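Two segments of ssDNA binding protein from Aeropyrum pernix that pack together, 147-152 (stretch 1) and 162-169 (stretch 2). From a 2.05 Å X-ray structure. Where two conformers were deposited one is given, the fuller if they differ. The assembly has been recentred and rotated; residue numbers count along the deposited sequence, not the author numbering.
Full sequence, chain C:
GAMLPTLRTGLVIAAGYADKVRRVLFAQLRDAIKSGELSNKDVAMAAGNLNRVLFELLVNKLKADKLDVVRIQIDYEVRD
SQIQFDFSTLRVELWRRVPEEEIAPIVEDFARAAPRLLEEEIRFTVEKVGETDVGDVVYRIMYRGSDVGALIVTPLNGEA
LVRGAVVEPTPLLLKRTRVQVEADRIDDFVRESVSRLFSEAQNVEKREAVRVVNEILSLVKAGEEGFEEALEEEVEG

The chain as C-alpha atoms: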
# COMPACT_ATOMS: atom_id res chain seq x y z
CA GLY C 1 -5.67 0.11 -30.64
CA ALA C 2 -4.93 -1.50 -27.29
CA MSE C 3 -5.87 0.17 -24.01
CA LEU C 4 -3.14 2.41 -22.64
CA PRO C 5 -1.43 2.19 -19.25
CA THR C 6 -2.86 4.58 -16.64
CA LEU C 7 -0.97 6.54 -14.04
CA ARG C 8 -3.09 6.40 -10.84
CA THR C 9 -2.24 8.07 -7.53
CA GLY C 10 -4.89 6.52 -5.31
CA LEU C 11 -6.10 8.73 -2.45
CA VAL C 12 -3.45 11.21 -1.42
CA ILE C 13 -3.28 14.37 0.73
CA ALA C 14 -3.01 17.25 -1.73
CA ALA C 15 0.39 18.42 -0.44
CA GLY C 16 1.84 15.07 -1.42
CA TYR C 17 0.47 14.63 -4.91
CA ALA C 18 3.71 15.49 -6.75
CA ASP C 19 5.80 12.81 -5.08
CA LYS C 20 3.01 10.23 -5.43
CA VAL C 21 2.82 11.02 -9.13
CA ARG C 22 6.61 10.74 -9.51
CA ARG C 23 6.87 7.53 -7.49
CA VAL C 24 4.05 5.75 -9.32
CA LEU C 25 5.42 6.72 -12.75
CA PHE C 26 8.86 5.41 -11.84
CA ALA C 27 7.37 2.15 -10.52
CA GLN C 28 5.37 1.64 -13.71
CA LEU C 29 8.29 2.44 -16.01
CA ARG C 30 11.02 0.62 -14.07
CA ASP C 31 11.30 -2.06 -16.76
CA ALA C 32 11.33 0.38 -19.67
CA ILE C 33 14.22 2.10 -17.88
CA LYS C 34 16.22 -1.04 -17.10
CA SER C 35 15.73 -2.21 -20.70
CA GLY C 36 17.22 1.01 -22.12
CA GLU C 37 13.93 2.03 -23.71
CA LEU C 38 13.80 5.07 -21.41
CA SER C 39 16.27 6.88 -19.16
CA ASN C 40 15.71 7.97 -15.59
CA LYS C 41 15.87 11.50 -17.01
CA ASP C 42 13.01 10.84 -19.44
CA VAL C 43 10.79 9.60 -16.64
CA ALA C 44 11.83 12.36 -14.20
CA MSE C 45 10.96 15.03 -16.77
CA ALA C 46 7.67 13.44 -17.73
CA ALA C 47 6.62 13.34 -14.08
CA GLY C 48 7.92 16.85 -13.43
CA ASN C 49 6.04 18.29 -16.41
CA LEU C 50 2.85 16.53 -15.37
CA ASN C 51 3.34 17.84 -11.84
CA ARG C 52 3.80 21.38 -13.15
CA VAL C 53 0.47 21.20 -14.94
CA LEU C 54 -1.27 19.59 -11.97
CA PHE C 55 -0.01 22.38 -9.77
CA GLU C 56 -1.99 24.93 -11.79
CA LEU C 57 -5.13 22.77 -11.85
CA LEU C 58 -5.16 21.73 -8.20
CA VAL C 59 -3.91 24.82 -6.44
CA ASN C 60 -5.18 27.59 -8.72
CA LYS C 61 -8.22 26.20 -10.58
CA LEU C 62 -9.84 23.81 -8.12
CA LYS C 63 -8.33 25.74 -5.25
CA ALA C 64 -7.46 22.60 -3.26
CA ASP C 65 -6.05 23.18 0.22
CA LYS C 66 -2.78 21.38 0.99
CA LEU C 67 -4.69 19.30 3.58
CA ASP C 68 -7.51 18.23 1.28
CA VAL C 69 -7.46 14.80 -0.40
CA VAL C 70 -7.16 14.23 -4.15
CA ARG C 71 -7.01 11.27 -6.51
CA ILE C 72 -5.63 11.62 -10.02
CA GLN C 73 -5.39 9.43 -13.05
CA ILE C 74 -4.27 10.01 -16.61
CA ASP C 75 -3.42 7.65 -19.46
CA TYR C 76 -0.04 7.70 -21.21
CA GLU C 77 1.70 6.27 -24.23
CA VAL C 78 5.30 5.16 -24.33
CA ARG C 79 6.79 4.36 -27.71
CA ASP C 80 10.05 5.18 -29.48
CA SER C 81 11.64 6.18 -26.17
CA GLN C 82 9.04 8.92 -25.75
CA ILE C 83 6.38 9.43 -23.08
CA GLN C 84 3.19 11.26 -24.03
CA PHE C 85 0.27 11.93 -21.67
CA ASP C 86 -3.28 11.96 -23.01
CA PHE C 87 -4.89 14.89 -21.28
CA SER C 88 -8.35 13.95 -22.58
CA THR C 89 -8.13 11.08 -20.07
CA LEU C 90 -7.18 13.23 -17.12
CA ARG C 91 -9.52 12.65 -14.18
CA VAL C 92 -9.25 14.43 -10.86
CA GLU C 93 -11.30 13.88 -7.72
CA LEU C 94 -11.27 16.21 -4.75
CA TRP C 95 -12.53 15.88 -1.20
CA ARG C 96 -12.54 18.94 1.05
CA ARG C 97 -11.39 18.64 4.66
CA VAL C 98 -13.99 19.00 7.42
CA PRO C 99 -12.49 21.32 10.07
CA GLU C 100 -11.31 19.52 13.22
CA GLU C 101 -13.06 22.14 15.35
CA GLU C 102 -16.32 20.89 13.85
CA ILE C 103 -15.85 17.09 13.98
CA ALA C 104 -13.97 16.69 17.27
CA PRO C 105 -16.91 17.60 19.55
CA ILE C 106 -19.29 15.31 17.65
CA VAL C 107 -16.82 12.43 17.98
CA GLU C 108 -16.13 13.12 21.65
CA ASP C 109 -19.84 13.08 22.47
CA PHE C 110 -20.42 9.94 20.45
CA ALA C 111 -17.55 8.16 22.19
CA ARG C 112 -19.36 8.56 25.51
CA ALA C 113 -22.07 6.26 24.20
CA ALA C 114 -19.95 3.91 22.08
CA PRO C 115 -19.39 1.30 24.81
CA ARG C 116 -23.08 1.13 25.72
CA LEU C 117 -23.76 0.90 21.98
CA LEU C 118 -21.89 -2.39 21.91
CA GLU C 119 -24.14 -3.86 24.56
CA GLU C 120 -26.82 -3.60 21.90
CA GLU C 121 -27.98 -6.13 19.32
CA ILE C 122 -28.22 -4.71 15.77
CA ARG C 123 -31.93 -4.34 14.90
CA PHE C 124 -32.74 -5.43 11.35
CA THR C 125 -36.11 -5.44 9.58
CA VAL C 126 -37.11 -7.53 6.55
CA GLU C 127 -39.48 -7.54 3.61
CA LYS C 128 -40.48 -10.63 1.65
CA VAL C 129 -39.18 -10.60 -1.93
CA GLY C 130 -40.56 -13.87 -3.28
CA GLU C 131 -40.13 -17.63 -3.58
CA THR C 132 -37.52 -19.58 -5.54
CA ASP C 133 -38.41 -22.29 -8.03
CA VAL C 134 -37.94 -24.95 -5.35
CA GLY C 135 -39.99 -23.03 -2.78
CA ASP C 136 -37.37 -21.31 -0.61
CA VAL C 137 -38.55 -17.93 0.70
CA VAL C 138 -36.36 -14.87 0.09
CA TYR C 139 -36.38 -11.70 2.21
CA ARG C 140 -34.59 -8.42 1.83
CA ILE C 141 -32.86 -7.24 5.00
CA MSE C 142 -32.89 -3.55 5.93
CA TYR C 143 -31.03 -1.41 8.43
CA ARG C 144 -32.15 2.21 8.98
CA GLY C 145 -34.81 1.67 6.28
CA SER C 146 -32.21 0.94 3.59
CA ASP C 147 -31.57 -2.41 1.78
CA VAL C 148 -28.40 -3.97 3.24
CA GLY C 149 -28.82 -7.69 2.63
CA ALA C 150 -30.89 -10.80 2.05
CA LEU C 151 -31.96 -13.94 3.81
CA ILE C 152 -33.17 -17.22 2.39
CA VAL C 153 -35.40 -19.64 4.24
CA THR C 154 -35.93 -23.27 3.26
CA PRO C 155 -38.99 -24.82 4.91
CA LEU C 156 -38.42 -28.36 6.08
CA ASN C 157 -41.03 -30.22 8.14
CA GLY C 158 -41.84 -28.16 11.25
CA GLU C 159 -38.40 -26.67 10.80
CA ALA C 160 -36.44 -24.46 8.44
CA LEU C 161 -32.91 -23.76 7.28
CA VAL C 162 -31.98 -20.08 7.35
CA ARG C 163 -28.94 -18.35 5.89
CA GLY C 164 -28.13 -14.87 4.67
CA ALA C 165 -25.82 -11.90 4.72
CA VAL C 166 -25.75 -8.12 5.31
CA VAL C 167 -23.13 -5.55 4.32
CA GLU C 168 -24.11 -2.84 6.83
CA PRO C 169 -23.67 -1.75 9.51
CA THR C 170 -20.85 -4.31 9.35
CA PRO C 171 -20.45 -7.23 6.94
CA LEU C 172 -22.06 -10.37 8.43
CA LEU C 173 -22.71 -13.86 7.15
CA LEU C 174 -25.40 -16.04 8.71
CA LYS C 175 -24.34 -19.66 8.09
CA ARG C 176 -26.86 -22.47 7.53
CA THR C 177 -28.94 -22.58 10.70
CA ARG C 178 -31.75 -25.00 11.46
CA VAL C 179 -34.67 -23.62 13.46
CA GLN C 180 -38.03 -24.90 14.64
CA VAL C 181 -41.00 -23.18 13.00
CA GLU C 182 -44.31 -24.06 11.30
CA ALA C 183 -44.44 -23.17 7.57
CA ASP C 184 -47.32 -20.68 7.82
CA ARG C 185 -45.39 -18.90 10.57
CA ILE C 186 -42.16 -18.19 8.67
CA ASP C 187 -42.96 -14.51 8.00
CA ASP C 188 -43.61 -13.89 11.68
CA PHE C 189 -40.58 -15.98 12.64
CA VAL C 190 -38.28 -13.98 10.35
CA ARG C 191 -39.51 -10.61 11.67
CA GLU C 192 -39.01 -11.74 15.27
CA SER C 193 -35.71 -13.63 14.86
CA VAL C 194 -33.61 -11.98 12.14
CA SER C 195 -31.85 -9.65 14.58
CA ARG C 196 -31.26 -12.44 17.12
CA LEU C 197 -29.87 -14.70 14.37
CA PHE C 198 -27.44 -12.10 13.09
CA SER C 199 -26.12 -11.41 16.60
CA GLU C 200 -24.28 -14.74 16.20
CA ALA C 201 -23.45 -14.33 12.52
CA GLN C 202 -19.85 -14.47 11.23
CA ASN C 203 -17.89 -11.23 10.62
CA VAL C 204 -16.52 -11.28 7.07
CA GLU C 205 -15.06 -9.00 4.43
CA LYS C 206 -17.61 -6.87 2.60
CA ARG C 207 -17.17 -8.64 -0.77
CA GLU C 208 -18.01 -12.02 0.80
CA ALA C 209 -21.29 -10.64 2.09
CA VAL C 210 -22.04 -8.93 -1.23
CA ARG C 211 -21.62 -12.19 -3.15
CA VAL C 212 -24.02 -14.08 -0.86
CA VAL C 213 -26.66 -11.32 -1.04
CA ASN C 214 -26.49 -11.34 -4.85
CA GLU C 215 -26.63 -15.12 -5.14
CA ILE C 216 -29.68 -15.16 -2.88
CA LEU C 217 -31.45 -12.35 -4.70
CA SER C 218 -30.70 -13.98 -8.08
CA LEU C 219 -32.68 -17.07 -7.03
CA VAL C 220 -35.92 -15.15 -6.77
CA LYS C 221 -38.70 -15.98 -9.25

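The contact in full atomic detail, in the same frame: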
# COMPACT_ATOMS: atom_id res chain seq x y z
N ASP C 147 -31.90 -1.02 2.11
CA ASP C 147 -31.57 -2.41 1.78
C ASP C 147 -30.09 -2.71 2.08
O ASP C 147 -29.21 -2.03 1.55
CB ASP C 147 -31.86 -2.70 0.31
CG ASP C 147 -33.34 -2.53 -0.05
OD1 ASP C 147 -34.17 -2.52 0.88
OD2 ASP C 147 -33.67 -2.40 -1.25
N VAL C 148 -29.81 -3.68 2.93
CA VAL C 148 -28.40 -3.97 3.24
C VAL C 148 -28.08 -5.46 3.05
O VAL C 148 -26.93 -5.88 3.19
CB VAL C 148 -28.02 -3.54 4.69
CG1 VAL C 148 -28.11 -2.01 4.88
CG2 VAL C 148 -28.90 -4.30 5.71
N GLY C 149 -29.08 -6.26 2.70
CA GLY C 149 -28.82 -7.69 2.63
C GLY C 149 -30.00 -8.55 2.23
O GLY C 149 -31.02 -8.06 1.76
N ALA C 150 -29.85 -9.86 2.43
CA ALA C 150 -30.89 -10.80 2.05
C ALA C 150 -30.78 -12.06 2.89
O ALA C 150 -29.70 -12.40 3.38
CB ALA C 150 -30.80 -11.16 0.56
N LEU C 151 -31.89 -12.76 2.99
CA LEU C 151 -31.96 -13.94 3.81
C LEU C 151 -32.73 -14.94 2.99
O LEU C 151 -33.65 -14.55 2.28
CB LEU C 151 -32.78 -13.58 5.05
CG LEU C 151 -32.93 -14.64 6.11
CD1 LEU C 151 -32.01 -14.28 7.25
CD2 LEU C 151 -34.36 -14.66 6.57
N ILE C 152 -32.39 -16.21 3.08
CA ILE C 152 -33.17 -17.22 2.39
C ILE C 152 -33.58 -18.31 3.37
O ILE C 152 -32.78 -18.79 4.16
CB ILE C 152 -32.41 -17.81 1.18
CG1 ILE C 152 -33.26 -18.90 0.49
CG2 ILE C 152 -31.04 -18.37 1.60
CD1 ILE C 152 -32.72 -19.24 -0.91
N VAL C 162 -32.07 -21.51 7.59
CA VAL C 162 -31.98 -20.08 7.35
C VAL C 162 -30.52 -19.73 7.10
O VAL C 162 -29.64 -20.20 7.81
CB VAL C 162 -32.45 -19.29 8.57
CG1 VAL C 162 -32.40 -17.81 8.27
CG2 VAL C 162 -33.88 -19.70 8.93
N ARG C 163 -30.27 -18.93 6.07
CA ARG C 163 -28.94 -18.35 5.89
C ARG C 163 -29.07 -16.99 5.21
O ARG C 163 -30.12 -16.67 4.68
CB ARG C 163 -27.98 -19.27 5.10
CG ARG C 163 -28.51 -19.90 3.83
CD ARG C 163 -29.51 -21.01 4.18
NE ARG C 163 -29.71 -21.97 3.10
CZ ARG C 163 -30.91 -22.37 2.69
NH1 ARG C 163 -31.01 -23.27 1.71
NH2 ARG C 163 -32.02 -21.88 3.25
N GLY C 164 -28.02 -16.20 5.24
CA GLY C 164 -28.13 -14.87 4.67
C GLY C 164 -26.91 -14.05 4.95
O GLY C 164 -25.92 -14.57 5.46
N ALA C 165 -26.98 -12.76 4.61
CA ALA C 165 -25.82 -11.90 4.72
C ALA C 165 -26.30 -10.45 4.74
O ALA C 165 -27.31 -10.15 4.13
CB ALA C 165 -24.90 -12.13 3.51
N VAL C 166 -25.55 -9.58 5.42
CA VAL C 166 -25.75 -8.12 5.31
C VAL C 166 -24.39 -7.46 5.12
O VAL C 166 -23.35 -8.01 5.51
CB VAL C 166 -26.46 -7.52 6.55
CG1 VAL C 166 -27.87 -8.13 6.75
CG2 VAL C 166 -25.63 -7.74 7.79
N VAL C 167 -24.38 -6.28 4.53
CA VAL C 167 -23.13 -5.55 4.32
C VAL C 167 -23.00 -4.37 5.28
O VAL C 167 -21.90 -3.86 5.49
CB VAL C 167 -23.02 -5.04 2.87
CG1 VAL C 167 -23.09 -6.20 1.90
CG2 VAL C 167 -24.12 -4.01 2.58
N GLU C 168 -24.11 -3.95 5.87
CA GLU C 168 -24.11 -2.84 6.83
C GLU C 168 -24.97 -3.27 8.00
O GLU C 168 -25.92 -4.02 7.81
CB GLU C 168 -24.72 -1.58 6.22
CG GLU C 168 -23.88 -0.94 5.11
CD GLU C 168 -24.66 0.15 4.36
OE1 GLU C 168 -25.78 0.51 4.80
OE2 GLU C 168 -24.15 0.64 3.33
N PRO C 169 -24.69 -2.75 9.21
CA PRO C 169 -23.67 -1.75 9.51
C PRO C 169 -22.27 -2.34 9.60
O PRO C 169 -21.33 -1.59 9.82
CB PRO C 169 -24.11 -1.20 10.88
CG PRO C 169 -24.85 -2.37 11.53
CD PRO C 169 -25.55 -3.05 10.38

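Residues 147-152 and 162-166 form neighbouring antiparallel strands, their N-to-C directions 174° apart and their axes approaching to 4.7 Å; 167-169 leave the strand as a loop, with a cis peptide bond before Pro169. Gly149 pairs with Val166 and Leu151 with Gly164 at the narrow, non-hydrogen-bonded positions, whereas Ala150 faces Ala165 and Ile152 faces Arg163 at the wide, hydrogen-bonded ones. At each wide pair two hydrogen bonds close a ring. Ala150 N donates to Ala165 O (3.1 Å) and Ala165 N returns the bond to Ala150 O (3.0 Å). One full repeat along, Ile152 N binds Arg163 O at 2.8 Å in a nearly linear arrangement, and Arg163 N reaches Ile152 O at 3.2 Å. The ladder extends past the end of the second strand, where Val167 N donates to Val148 O (2.9 Å).

Several carbonyls that accept these bonds also receive CA-H...O contacts, as is common between antiparallel strands. Val148 O lies 3.3 Å from Val166 CA, Ala165 O is 3.3 Å from Gly149 CA, and Arg163 O is 3.4 Å from Leu151 CA.

The two glycines occupy narrow pairs, with CA-CA distances of 4.1 Å for Gly149 and Val166 and 4.0 Å for Leu151 and Gly164. Both have nearly fully extended backbones, and neither site has room for a side chain. An ideally placed CB on Gly149 would lie 2.2 Å from Ala165 O and 2.8 Å from Val166 CG1; one on Gly164 would lie 2.6 Å from Ala150 O and 2.9 Å from Leu151 CA. The absence of CB thus lets the backbones come this close.

Side chains alternate between the faces of the sheet. Leu151 and Val166 project from the same face. The end of Leu151 bends back toward the second strand, bringing its CD1 to 3.7 Å from CG1 of Val162, a compact apolar contact between buried residues. On the other face, Ala150 and Ala165 put small methyl groups beside the wide pair, and both are buried. Ile152 and Arg163 share this face: Ile152 CG2 lies 3.7 Å from Arg163 CG and also covers one face of the guanidinium, so the aliphatic branch packs against both the methylene chain and the flat end of the arginine. Arg163 NH2 adds a weak hydrogen bond to Ile152 O (3.3 Å), and the guanidinium also bonds to a residue flanking the stretches. Partial exposure suits this charged group.

Val148 has the largest area covered by the opposite stretch. Its CA-to-CB bond points toward the second stretch, where its CG2 lies 4.1 Å from Val166 CG1 and its CB 4.5 Å from Val167 CG2, while its CG1 approaches Glu168 OE1 to 3.4 Å. A compact branched side chain can meet all three neighbours here. Asp147, by contrast, points away and remains exposed, its OD1 hydrogen-bonded elsewhere in the structure. Altogether, 509 Å² is buried between the stretches.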